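Local structure of pyruvate formate-lyase 2 (Archaeoglobus fulgidus, 2F3O) at residues S14-L19 with R100-E105; R212-A217 with K234-C239; A272-R277 with N332-I337. The protein belongs to the glycyl radical enzymes, a family that includes pyruvate formate-lyase, and probably acts as a lyase, although its own reaction is not known. All coordinates share one frame; numbering follows the deposited sequence.

Interaction 1: residues S14-L19 with R100-E105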
ATOM      1  N   SER A  14     -12.043 -53.542   3.554  1.00 77.66           N
ATOM      2  CA  SER A  14     -13.273 -53.955   2.879  1.00 75.97           C
ATOM      3  C   SER A  14     -14.404 -54.233   3.860  1.00 74.56           C
ATOM      4  O   SER A  14     -15.491 -54.631   3.457  1.00 74.60           O
ATOM      5  CB  SER A  14     -13.005 -55.173   2.017  1.00 76.08           C
ATOM      6  OG  SER A  14     -11.774 -54.990   1.347  1.00 76.67           O
ATOM      7  N   LYS A  15     -14.145 -54.004   5.144  1.00 72.65           N
ATOM      8  CA  LYS A  15     -15.142 -54.198   6.187  1.00 71.02           C
ATOM      9  C   LYS A  15     -16.065 -52.983   6.201  1.00 69.54           C
ATOM     10  O   LYS A  15     -15.665 -51.928   5.714  1.00 69.50           O
ATOM     11  CB  LYS A  15     -14.451 -54.438   7.547  1.00 71.25           C
ATOM     12  CG  LYS A  15     -13.638 -53.279   8.135  1.00 71.65           C
ATOM     13  CD  LYS A  15     -12.709 -53.781   9.267  1.00 71.32           C
ATOM     14  CE  LYS A  15     -12.170 -52.645  10.144  1.00 71.40           C
ATOM     15  NZ  LYS A  15     -13.231 -52.130  11.056  1.00 71.08           N
ATOM     16  N   PRO A  16     -17.315 -53.133   6.713  1.00 68.10           N
ATOM     17  CA  PRO A  16     -18.278 -52.007   6.780  1.00 66.80           C
ATOM     18  C   PRO A  16     -17.787 -50.756   7.540  1.00 65.25           C
ATOM     19  O   PRO A  16     -16.999 -50.865   8.483  1.00 65.14           O
ATOM     20  CB  PRO A  16     -19.499 -52.625   7.486  1.00 66.72           C
ATOM     21  CG  PRO A  16     -18.974 -53.846   8.166  1.00 67.15           C
ATOM     22  CD  PRO A  16     -17.925 -54.370   7.237  1.00 67.86           C
ATOM     23  N   ALA A  17     -18.248 -49.583   7.110  1.00 63.40           N
ATOM     24  CA  ALA A  17     -17.755 -48.317   7.646  1.00 61.29           C
ATOM     25  C   ALA A  17     -18.515 -47.884   8.884  1.00 60.05           C
ATOM     26  O   ALA A  17     -19.678 -48.232   9.070  1.00 59.95           O
ATOM     27  CB  ALA A  17     -17.805 -47.237   6.594  1.00 61.07           C
ATOM     28  N   ARG A  18     -17.849 -47.117   9.736  1.00 58.48           N
ATOM     29  CA  ARG A  18     -18.479 -46.616  10.951  1.00 56.76           C
ATOM     30  C   ARG A  18     -18.569 -45.074  11.013  1.00 56.00           C
ATOM     31  O   ARG A  18     -17.867 -44.357  10.301  1.00 55.80           O
ATOM     32  CB  ARG A  18     -17.740 -47.163  12.173  1.00 56.43           C
ATOM     33  CG  ARG A  18     -16.377 -46.554  12.395  1.00 55.30           C
ATOM     34  CD  ARG A  18     -15.667 -47.239  13.530  1.00 53.46           C
ATOM     35  NE  ARG A  18     -14.552 -46.471  14.078  1.00 50.76           N
ATOM     36  CZ  ARG A  18     -14.657 -45.686  15.143  1.00 49.98           C
ATOM     37  NH1 ARG A  18     -15.818 -45.544  15.753  1.00 49.51           N
ATOM     38  NH2 ARG A  18     -13.609 -45.038  15.603  1.00 50.75           N
ATOM     39  N   LEU A  19     -19.458 -44.562  11.854  1.00 54.76           N
ATOM     40  CA  LEU A  19     -19.412 -43.159  12.193  1.00 53.46           C
ATOM     41  C   LEU A  19     -18.402 -42.963  13.334  1.00 52.89           C
ATOM     42  O   LEU A  19     -18.651 -43.360  14.469  1.00 52.23           O
ATOM     43  CB  LEU A  19     -20.784 -42.676  12.607  1.00 53.13           C
ATOM     44  CG  LEU A  19     -20.758 -41.176  12.815  1.00 53.16           C
ATOM     45  CD1 LEU A  19     -20.562 -40.488  11.470  1.00 53.38           C
ATOM     46  CD2 LEU A  19     -22.024 -40.712  13.486  1.00 52.99           C
ATOM     47  N   ARG A 100     -23.667 -46.426   4.268  1.00 72.05           N
ATOM     48  CA  ARG A 100     -24.090 -46.831   5.598  1.00 72.26           C
ATOM     49  C   ARG A 100     -22.939 -46.725   6.594  1.00 71.40           C
ATOM     50  O   ARG A 100     -21.792 -47.030   6.281  1.00 71.25           O
ATOM     51  CB  ARG A 100     -24.675 -48.252   5.575  1.00 72.37           C
ATOM     52  CG  ARG A 100     -23.767 -49.331   4.958  1.00 73.62           C
ATOM     53  CD  ARG A 100     -24.486 -50.674   4.860  1.00 73.85           C
ATOM     54  NE  ARG A 100     -25.937 -50.493   4.797  1.00 76.23           N
ATOM     55  CZ  ARG A 100     -26.823 -51.477   4.948  1.00 77.53           C
ATOM     56  NH1 ARG A 100     -26.412 -52.728   5.162  1.00 77.86           N
ATOM     57  NH2 ARG A 100     -28.125 -51.211   4.889  1.00 78.09           N
ATOM     58  N   LEU A 101     -23.255 -46.253   7.790  1.00 70.89           N
ATOM     59  CA  LEU A 101     -22.261 -46.062   8.831  1.00 70.35           C
ATOM     60  C   LEU A 101     -22.806 -46.664  10.107  1.00 70.00           C
ATOM     61  O   LEU A 101     -23.880 -46.274  10.556  1.00 69.75           O
ATOM     62  CB  LEU A 101     -22.000 -44.564   9.042  1.00 70.47           C
ATOM     63  CG  LEU A 101     -21.487 -43.708   7.874  1.00 70.07           C
ATOM     64  CD1 LEU A 101     -21.689 -42.210   8.109  1.00 68.82           C
ATOM     65  CD2 LEU A 101     -20.032 -44.031   7.606  1.00 69.83           C
ATOM     66  N   MET A 102     -22.092 -47.619  10.689  1.00 69.71           N
ATOM     67  CA  MET A 102     -22.538 -48.183  11.952  1.00 69.79           C
ATOM     68  C   MET A 102     -22.315 -47.119  13.006  1.00 69.74           C
ATOM     69  O   MET A 102     -21.287 -46.452  13.006  1.00 69.76           O
ATOM     70  CB  MET A 102     -21.746 -49.434  12.329  1.00 69.70           C
ATOM     71  CG  MET A 102     -21.428 -50.367  11.188  1.00 69.53           C
ATOM     72  SD  MET A 102     -20.229 -51.638  11.666  1.00 70.15           S
ATOM     73  CE  MET A 102     -19.079 -50.760  12.751  1.00 69.40           C
ATOM     74  N   VAL A 103     -23.281 -46.938  13.891  1.00 69.78           N
ATOM     75  CA  VAL A 103     -23.094 -46.002  14.983  1.00 69.87           C
ATOM     76  C   VAL A 103     -23.154 -46.733  16.317  1.00 70.20           C
ATOM     77  O   VAL A 103     -24.126 -47.421  16.610  1.00 70.15           O
ATOM     78  CB  VAL A 103     -24.089 -44.805  14.896  1.00 69.80           C
ATOM     79  CG1 VAL A 103     -25.484 -45.253  14.457  1.00 69.78           C
ATOM     80  CG2 VAL A 103     -24.137 -44.044  16.191  1.00 69.29           C
ATOM     81  N   ASP A 104     -22.077 -46.636  17.094  1.00 70.90           N
ATOM     82  CA  ASP A 104     -22.046 -47.196  18.443  1.00 71.58           C
ATOM     83  C   ASP A 104     -23.007 -46.397  19.322  1.00 72.25           C
ATOM     84  O   ASP A 104     -22.814 -45.203  19.525  1.00 72.86           O
ATOM     85  CB  ASP A 104     -20.631 -47.132  19.018  1.00 71.27           C
ATOM     86  CG  ASP A 104     -20.575 -47.564  20.458  1.00 71.04           C
ATOM     87  OD1 ASP A 104     -20.485 -46.698  21.347  1.00 70.86           O
ATOM     88  OD2 ASP A 104     -20.641 -48.777  20.703  1.00 71.26           O
ATOM     89  N   GLU A 105     -24.047 -47.042  19.838  1.00 72.78           N
ATOM     90  CA  GLU A 105     -25.113 -46.310  20.529  1.00 73.46           C
ATOM     91  C   GLU A 105     -24.674 -45.607  21.823  1.00 73.29           C
ATOM     92  O   GLU A 105     -25.331 -44.675  22.277  1.00 73.07           O
ATOM     93  CB  GLU A 105     -26.322 -47.214  20.782  1.00 73.76           C
ATOM     94  CG  GLU A 105     -25.939 -48.585  21.302  1.00 75.26           C
ATOM     95  CD  GLU A 105     -26.733 -48.952  22.531  1.00 76.90           C
ATOM     96  OE1 GLU A 105     -27.612 -48.145  22.905  1.00 77.66           O
ATOM     97  OE2 GLU A 105     -26.480 -50.030  23.120  1.00 77.13           O
TER
HETATM   98  O   HOH W   1     -19.651 -44.903  16.827  1.00 41.74           O

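Interaction 2: residues R212-A217 with K234-C239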
ATOM      1  N   ARG A 212       4.358 -40.665  18.604  1.00 54.11           N
ATOM      2  CA  ARG A 212       3.409 -41.637  19.147  1.00 54.09           C
ATOM      3  C   ARG A 212       3.390 -42.895  18.309  1.00 54.66           C
ATOM      4  O   ARG A 212       3.270 -43.992  18.847  1.00 54.91           O
ATOM      5  CB  ARG A 212       1.983 -41.083  19.191  1.00 53.78           C
ATOM      6  CG  ARG A 212       1.730 -39.989  20.201  1.00 52.68           C
ATOM      7  CD  ARG A 212       0.258 -39.649  20.230  1.00 50.98           C
ATOM      8  NE  ARG A 212      -0.524 -40.812  20.614  1.00 49.91           N
ATOM      9  CZ  ARG A 212      -1.840 -40.917  20.486  1.00 49.39           C
ATOM     10  NH1 ARG A 212      -2.540 -39.929  19.963  1.00 49.59           N
ATOM     11  NH2 ARG A 212      -2.454 -42.028  20.870  1.00 49.80           N
ATOM     12  N   TYR A 213       3.496 -42.746  16.988  1.00 55.19           N
ATOM     13  CA  TYR A 213       3.490 -43.926  16.116  1.00 55.81           C
ATOM     14  C   TYR A 213       4.814 -44.670  16.170  1.00 56.30           C
ATOM     15  O   TYR A 213       4.867 -45.856  15.864  1.00 56.27           O
ATOM     16  CB  TYR A 213       3.143 -43.583  14.664  1.00 55.48           C
ATOM     17  CG  TYR A 213       1.668 -43.622  14.363  1.00 54.98           C
ATOM     18  CD1 TYR A 213       0.940 -42.444  14.265  1.00 55.11           C
ATOM     19  CD2 TYR A 213       0.994 -44.828  14.182  1.00 53.73           C
ATOM     20  CE1 TYR A 213      -0.415 -42.459  13.989  1.00 55.36           C
ATOM     21  CE2 TYR A 213      -0.372 -44.853  13.910  1.00 53.44           C
ATOM     22  CZ  TYR A 213      -1.065 -43.661  13.817  1.00 54.60           C
ATOM     23  OH  TYR A 213      -2.413 -43.622  13.549  1.00 55.14           O
ATOM     24  N   SER A 214       5.869 -43.957  16.561  1.00 56.99           N
ATOM     25  CA  SER A 214       7.192 -44.524  16.729  1.00 57.67           C
ATOM     26  C   SER A 214       7.205 -45.429  17.948  1.00 58.54           C
ATOM     27  O   SER A 214       7.835 -46.489  17.940  1.00 58.67           O
ATOM     28  CB  SER A 214       8.206 -43.403  16.903  1.00 57.53           C
ATOM     29  OG  SER A 214       9.473 -43.904  17.271  1.00 57.65           O
ATOM     30  N   LYS A 215       6.475 -45.012  18.981  1.00 59.52           N
ATOM     31  CA  LYS A 215       6.411 -45.730  20.245  1.00 60.44           C
ATOM     32  C   LYS A 215       5.549 -46.982  20.141  1.00 61.07           C
ATOM     33  O   LYS A 215       5.894 -48.014  20.709  1.00 61.01           O
ATOM     34  CB  LYS A 215       5.903 -44.792  21.346  1.00 60.43           C
ATOM     35  CG  LYS A 215       6.663 -44.859  22.686  1.00 61.84           C
ATOM     36  CD  LYS A 215       8.206 -44.984  22.529  1.00 64.07           C
ATOM     37  CE  LYS A 215       8.876 -43.696  22.036  1.00 64.57           C
ATOM     38  NZ  LYS A 215       8.198 -42.491  22.592  1.00 63.85           N
ATOM     39  N   LEU A 216       4.446 -46.889  19.401  1.00 62.15           N
ATOM     40  CA  LEU A 216       3.585 -48.038  19.140  1.00 63.34           C
ATOM     41  C   LEU A 216       4.331 -49.078  18.306  1.00 64.64           C
ATOM     42  O   LEU A 216       4.185 -50.275  18.547  1.00 65.16           O
ATOM     43  CB  LEU A 216       2.313 -47.620  18.393  1.00 63.07           C
ATOM     44  CG  LEU A 216       0.942 -48.257  18.698  1.00 62.51           C
ATOM     45  CD1 LEU A 216       0.229 -48.631  17.419  1.00 61.67           C
ATOM     46  CD2 LEU A 216       1.010 -49.475  19.601  1.00 62.88           C
ATOM     47  N   ALA A 217       5.123 -48.618  17.335  1.00 65.89           N
ATOM     48  CA  ALA A 217       5.930 -49.497  16.491  1.00 67.16           C
ATOM     49  C   ALA A 217       6.977 -50.265  17.286  1.00 68.41           C
ATOM     50  O   ALA A 217       7.269 -51.425  16.998  1.00 68.47           O
ATOM     51  CB  ALA A 217       6.602 -48.703  15.415  1.00 66.94           C
ATOM     52  N   LYS A 234      12.061 -50.524  11.823  1.00 63.94           N
ATOM     53  CA  LYS A 234      12.289 -49.492  10.809  1.00 62.83           C
ATOM     54  C   LYS A 234      11.246 -48.391  10.910  1.00 62.04           C
ATOM     55  O   LYS A 234      11.588 -47.216  10.890  1.00 61.94           O
ATOM     56  CB  LYS A 234      12.267 -50.082   9.404  1.00 62.83           C
ATOM     57  CG  LYS A 234      13.632 -50.258   8.781  1.00 63.61           C
ATOM     58  CD  LYS A 234      14.302 -48.912   8.511  1.00 64.43           C
ATOM     59  CE  LYS A 234      15.416 -49.076   7.485  1.00 64.97           C
ATOM     60  NZ  LYS A 234      16.040 -47.775   7.144  1.00 65.99           N
ATOM     61  N   ILE A 235       9.981 -48.784  11.040  1.00 60.95           N
ATOM     62  CA  ILE A 235       8.883 -47.845  11.246  1.00 60.03           C
ATOM     63  C   ILE A 235       9.075 -46.990  12.504  1.00 60.07           C
ATOM     64  O   ILE A 235       8.790 -45.795  12.493  1.00 60.18           O
ATOM     65  CB  ILE A 235       7.529 -48.582  11.260  1.00 59.61           C
ATOM     66  CG1 ILE A 235       7.229 -49.121   9.867  1.00 59.05           C
ATOM     67  CG2 ILE A 235       6.395 -47.677  11.686  1.00 58.70           C
ATOM     68  CD1 ILE A 235       5.956 -49.898   9.800  1.00 57.65           C
ATOM     69  N   ALA A 236       9.618 -47.583  13.563  1.00 59.93           N
ATOM     70  CA  ALA A 236       9.919 -46.846  14.791  1.00 59.79           C
ATOM     71  C   ALA A 236      11.009 -45.802  14.583  1.00 59.54           C
ATOM     72  O   ALA A 236      10.994 -44.725  15.170  1.00 59.11           O
ATOM     73  CB  ALA A 236      10.333 -47.810  15.876  1.00 60.03           C
ATOM     74  N   GLU A 237      11.945 -46.147  13.721  1.00 59.61           N
ATOM     75  CA  GLU A 237      13.123 -45.346  13.475  1.00 60.14           C
ATOM     76  C   GLU A 237      12.751 -44.177  12.553  1.00 59.79           C
ATOM     77  O   GLU A 237      13.176 -43.027  12.770  1.00 59.50           O
ATOM     78  CB  GLU A 237      14.167 -46.269  12.842  1.00 60.37           C
ATOM     79  CG  GLU A 237      15.559 -45.740  12.650  1.00 62.21           C
ATOM     80  CD  GLU A 237      16.363 -46.688  11.768  1.00 66.05           C
ATOM     81  OE1 GLU A 237      16.903 -46.235  10.728  1.00 66.99           O
ATOM     82  OE2 GLU A 237      16.416 -47.903  12.095  1.00 67.55           O
ATOM     83  N   ILE A 238      11.929 -44.493  11.548  1.00 59.29           N
ATOM     84  CA  ILE A 238      11.404 -43.532  10.591  1.00 58.77           C
ATOM     85  C   ILE A 238      10.480 -42.512  11.257  1.00 58.45           C
ATOM     86  O   ILE A 238      10.689 -41.319  11.117  1.00 58.63           O
ATOM     87  CB  ILE A 238      10.659 -44.252   9.461  1.00 58.86           C
ATOM     88  CG1 ILE A 238      11.641 -44.983   8.556  1.00 58.74           C
ATOM     89  CG2 ILE A 238       9.921 -43.287   8.592  1.00 59.36           C
ATOM     90  CD1 ILE A 238      10.962 -45.979   7.658  1.00 57.39           C
ATOM     91  N   CYS A 239       9.493 -42.970  12.023  1.00 58.12           N
ATOM     92  CA  CYS A 239       8.565 -42.056  12.708  1.00 57.73           C
ATOM     93  C   CYS A 239       9.142 -41.275  13.882  1.00 57.97           C
ATOM     94  O   CYS A 239       8.456 -40.451  14.462  1.00 58.41           O
ATOM     95  CB  CYS A 239       7.350 -42.806  13.216  1.00 57.49           C
ATOM     96  SG  CYS A 239       6.275 -43.338  11.934  1.00 56.25           S
TER

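Interaction 3: residues A272-R277 with N332-I337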
ATOM      1  N   ALA A 272     -11.062 -33.325  -0.546  1.00 41.45           N
ATOM      2  CA  ALA A 272     -10.109 -32.947  -1.576  1.00 40.69           C
ATOM      3  C   ALA A 272      -8.756 -32.467  -1.113  1.00 40.23           C
ATOM      4  O   ALA A 272      -8.099 -31.739  -1.841  1.00 40.84           O
ATOM      5  CB  ALA A 272     -10.721 -31.976  -2.566  1.00 40.12           C
ATOM      6  N   ILE A 273      -8.346 -32.859   0.087  1.00 39.47           N
ATOM      7  CA  ILE A 273      -7.007 -32.546   0.546  1.00 38.88           C
ATOM      8  C   ILE A 273      -6.063 -33.462  -0.218  1.00 39.27           C
ATOM      9  O   ILE A 273      -6.036 -34.660   0.016  1.00 39.50           O
ATOM     10  CB  ILE A 273      -6.870 -32.794   2.044  1.00 38.54           C
ATOM     11  CG1 ILE A 273      -7.965 -32.064   2.795  1.00 37.84           C
ATOM     12  CG2 ILE A 273      -5.518 -32.349   2.543  1.00 37.53           C
ATOM     13  CD1 ILE A 273      -7.894 -32.269   4.277  1.00 38.30           C
ATOM     14  N   SER A 274      -5.300 -32.902  -1.144  1.00 39.45           N
ATOM     15  CA  SER A 274      -4.604 -33.713  -2.138  1.00 39.61           C
ATOM     16  C   SER A 274      -3.097 -33.650  -2.002  1.00 39.67           C
ATOM     17  O   SER A 274      -2.565 -32.826  -1.258  1.00 39.98           O
ATOM     18  CB  SER A 274      -5.033 -33.281  -3.532  1.00 39.82           C
ATOM     19  OG  SER A 274      -6.453 -33.327  -3.634  1.00 40.14           O
ATOM     20  N   MET A 275      -2.398 -34.526  -2.708  1.00 39.46           N
ATOM     21  CA  MET A 275      -0.963 -34.655  -2.505  1.00 39.60           C
ATOM     22  C   MET A 275      -0.112 -34.047  -3.617  1.00 39.35           C
ATOM     23  O   MET A 275       1.112 -33.995  -3.511  1.00 39.52           O
ATOM     24  CB  MET A 275      -0.588 -36.114  -2.280  1.00 39.55           C
ATOM     25  CG  MET A 275      -0.920 -36.614  -0.888  1.00 39.66           C
ATOM     26  SD  MET A 275      -0.937 -38.422  -0.820  1.00 40.38           S
ATOM     27  CE  MET A 275      -2.709 -38.730  -0.835  1.00 40.45           C
ATOM     28  N   GLY A 276      -0.758 -33.597  -4.685  1.00 39.04           N
ATOM     29  CA  GLY A 276      -0.062 -32.860  -5.732  1.00 38.64           C
ATOM     30  C   GLY A 276       0.751 -33.692  -6.684  1.00 38.38           C
ATOM     31  O   GLY A 276       0.443 -34.844  -6.943  1.00 38.49           O
ATOM     32  N   ARG A 277       1.813 -33.114  -7.210  1.00 38.36           N
ATOM     33  CA  ARG A 277       2.654 -33.847  -8.150  1.00 38.05           C
ATOM     34  C   ARG A 277       3.634 -34.777  -7.454  1.00 38.26           C
ATOM     35  O   ARG A 277       4.850 -34.579  -7.508  1.00 37.63           O
ATOM     36  CB  ARG A 277       3.389 -32.896  -9.068  1.00 37.81           C
ATOM     37  CG  ARG A 277       2.465 -32.052  -9.882  1.00 36.63           C
ATOM     38  CD  ARG A 277       3.252 -31.197 -10.829  1.00 34.36           C
ATOM     39  NE  ARG A 277       3.615 -31.951 -12.014  1.00 32.81           N
ATOM     40  CZ  ARG A 277       4.257 -31.405 -13.027  1.00 32.56           C
ATOM     41  NH1 ARG A 277       4.574 -30.129 -12.948  1.00 32.48           N
ATOM     42  NH2 ARG A 277       4.563 -32.114 -14.109  1.00 32.41           N
ATOM     43  N   ASN A 332     -11.990 -37.746  -1.894  1.00 46.45           N
ATOM     44  CA  ASN A 332     -11.139 -37.399  -3.017  1.00 45.69           C
ATOM     45  C   ASN A 332      -9.794 -36.787  -2.725  1.00 45.14           C
ATOM     46  O   ASN A 332      -9.485 -35.710  -3.228  1.00 45.22           O
ATOM     47  CB  ASN A 332     -11.912 -36.623  -4.080  1.00 45.58           C
ATOM     48  CG  ASN A 332     -12.915 -37.488  -4.761  1.00 45.86           C
ATOM     49  OD1 ASN A 332     -12.540 -38.463  -5.379  1.00 46.85           O
ATOM     50  ND2 ASN A 332     -14.193 -37.181  -4.616  1.00 45.83           N
ATOM     51  N   GLN A 333      -9.006 -37.481  -1.911  1.00 44.13           N
ATOM     52  CA  GLN A 333      -7.600 -37.164  -1.781  1.00 43.42           C
ATOM     53  C   GLN A 333      -6.968 -37.474  -3.113  1.00 42.72           C
ATOM     54  O   GLN A 333      -6.766 -38.625  -3.441  1.00 42.86           O
ATOM     55  CB  GLN A 333      -6.929 -38.018  -0.706  1.00 43.52           C
ATOM     56  CG  GLN A 333      -7.294 -37.636   0.705  1.00 43.22           C
ATOM     57  CD  GLN A 333      -6.993 -38.738   1.678  1.00 42.79           C
ATOM     58  OE1 GLN A 333      -5.838 -38.991   2.008  1.00 42.92           O
ATOM     59  NE2 GLN A 333      -8.037 -39.402   2.153  1.00 41.89           N
ATOM     60  N   ALA A 334      -6.659 -36.444  -3.881  1.00 42.05           N
ATOM     61  CA  ALA A 334      -6.176 -36.654  -5.221  1.00 41.56           C
ATOM     62  C   ALA A 334      -4.669 -36.793  -5.302  1.00 41.18           C
ATOM     63  O   ALA A 334      -3.941 -36.372  -4.419  1.00 41.31           O
ATOM     64  CB  ALA A 334      -6.637 -35.546  -6.111  1.00 41.94           C
ATOM     65  N   VAL A 335      -4.202 -37.371  -6.391  1.00 40.73           N
ATOM     66  CA  VAL A 335      -2.787 -37.517  -6.588  1.00 40.36           C
ATOM     67  C   VAL A 335      -2.539 -37.126  -8.047  1.00 40.35           C
ATOM     68  O   VAL A 335      -3.357 -37.457  -8.905  1.00 40.61           O
ATOM     69  CB  VAL A 335      -2.376 -38.972  -6.189  1.00 40.72           C
ATOM     70  CG1 VAL A 335      -2.218 -39.912  -7.376  1.00 39.52           C
ATOM     71  CG2 VAL A 335      -1.149 -38.966  -5.292  1.00 40.33           C
ATOM     72  N   THR A 336      -1.485 -36.353  -8.328  1.00 39.80           N
ATOM     73  CA  THR A 336      -1.188 -35.922  -9.707  1.00 39.28           C
ATOM     74  C   THR A 336       0.119 -36.517 -10.238  1.00 39.44           C
ATOM     75  O   THR A 336       1.193 -36.267  -9.688  1.00 39.65           O
ATOM     76  CB  THR A 336      -1.101 -34.385  -9.836  1.00 39.23           C
ATOM     77  OG1 THR A 336      -2.233 -33.781  -9.207  1.00 39.18           O
ATOM     78  CG2 THR A 336      -1.027 -33.942 -11.293  1.00 38.08           C
ATOM     79  N   ILE A 337       0.021 -37.310 -11.303  1.00 39.08           N
ATOM     80  CA  ILE A 337       1.199 -37.867 -11.956  1.00 38.62           C
ATOM     81  C   ILE A 337       1.351 -37.393 -13.404  1.00 38.77           C
ATOM     82  O   ILE A 337       0.379 -37.014 -14.056  1.00 38.71           O
ATOM     83  CB  ILE A 337       1.226 -39.434 -11.897  1.00 38.88           C
ATOM     84  CG1 ILE A 337       0.104 -40.059 -12.738  1.00 38.41           C
ATOM     85  CG2 ILE A 337       1.138 -39.925 -10.469  1.00 38.26           C
ATOM     86  CD1 ILE A 337       0.043 -41.563 -12.621  1.00 37.80           C
TER
HETATM   87  O   HOH W   2      -3.081 -33.882  -6.283  1.00 34.68           O

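Interaction 1: residues S14-L19 with R100-E105
L19 and L101 meet next to a single backbone bridge, their side chains crossing obliquely. L101 sets CG anti to the carbonyl carbon (chi1 -60°) and L19 sets it anti to the backbone N (chi1 -174°), with L101 CD1 3.9 Å from L19 CD1. The other branch, L101 CD2, lies 4.0 Å from A17 CB. M102 bends at chi3 (-38°), which brings its CE to 3.9 Å from R18 CB, while its SD borders P16 CG at 4.3 Å. The R18 chain leads away: NE bonds to N71 O, and NH2 to P70 O, with E22 as its salt-bridge partner. Between the backbones, M102 N reaches A17 O at 3.0 Å, in the carbonyl plane on a lone pair, and L19 N reaches M102 O at 2.9 Å, the pattern of a parallel bridge at R18 and M102. Strand 18-19 thus lies between loop 100-105 and the parallel strand 74-75, the R18 backbone bonding to P73 and A75. A water links D104 N to L19 O, and D104 N-caps helix 105-119. Directional backbone bonds fix the register, the leucines fill the buried side against A75 and I86, and the exposed M102 bends against P16 and R18.

Interaction 2: residues R212-A217 with K234-C239
S214 and A236 meet where helices 190-221 and 227-241 run antiparallel, their local axes 7.7 Å apart at an angle of 162°. One side-chain hydrogen bond spans the gap: S214 OG, anti to its own backbone N (chi1 171°), donates to A236 O at 2.7 Å, in the carbonyl plane and on a lone pair. The serine hydroxyl is thereby tied to the backbone of the partner helix.

The remaining contacts are van der Waals contacts of small groups, among them methyls against the opposite backbone. A217 points its CB at the partner helix, 3.7 Å from A236 N, and the same methyl meets A236 CB and I235 CG2, each 3.9 Å away. The methyl of A236 in turn rests 3.5 Å from S214 O. One turn further along, C239 CB approaches S214 CB at 3.8 Å, and its SG faces Y213 CB at 4.2 Å. With no bulky side chain wedged between them, the backbones can lie this close, an antiparallel spacing that recalls Alacoil packing.

The pair is a helical hairpin, its arms joined by a short turn. Helix 250-267 packs on both arms, through L259 on Y213 and through Q255 on C239 and I238. On helix 190-221, R212 also bonds to L51 O in the last turn of helix 39-53 and to I54 O just past it, and the Y213 hydroxyl bonds to T67.

Interaction 3: residues A272-R277 with N332-I337
S274 turns its OG anti to the carbonyl carbon (chi1 -54°), which places the hydroxyl 3.1 Å from A334 N, whose N-H it accepts; T336 holds its OG1 in the same way (chi1 -49°) and hydrogen-bonds to a water that also accepts from G276 N and weakly donates to A334 O. The S274 hydroxyl also donates to A272 O at 2.9 Å, coming from above that carbonyl plane. The segments run nearly parallel, 13° apart end to end. M275 N gives a straight bond of 3.0 Å to A334 O, and T336 N bonds to G276 O at 2.8 Å from above its plane. Q333 CG lies 3.3 Å from I273 O, and both Q333 OE1 and I273 O bond to Q261 of helix 250-267. T336 OG1 has further partners in T423 and T422, and R277 NH2 binds C340 O. N332 OD1 bonds to Q366, and its side chain touches W753, which follows in sequence the predicted radical glycine G752, unmodified here. An alanine at S274 would probably leave A334 N-H without its acceptor and A272 O without this donor. Strand 334-338, outermost in this chain's five-stranded mixed sheet and paired on its other side with 368-373, probably belongs to the ten-stranded barrel of glycyl radical enzymes; backbone bonds supplemented by a serine hydroxyl and a water link its buried edge to 272-277.

Overall arrangement
The contacts follow one another along the chain: interaction 1 closes before interaction 2 opens, and interaction 2 before interaction 3, all within the pyruvate formate lyase-like range. Their centres are 25 to 28 Å apart and none touches another, the nearest atoms being at least about 11 Å away. Interaction 3 is the most central, about 9 Å from the chain centre, and joins the small sheet of 156-157 and 273-274 to the edge of the five-stranded mixed sheet. Interaction 2 lies about 32 Å out in a peripheral helical hairpin, and interaction 1 about 23 Å out, fastening the N-terminal strand 18-19. Helix 250-267 packs against both interactions 2 and 3, connecting hairpin and core.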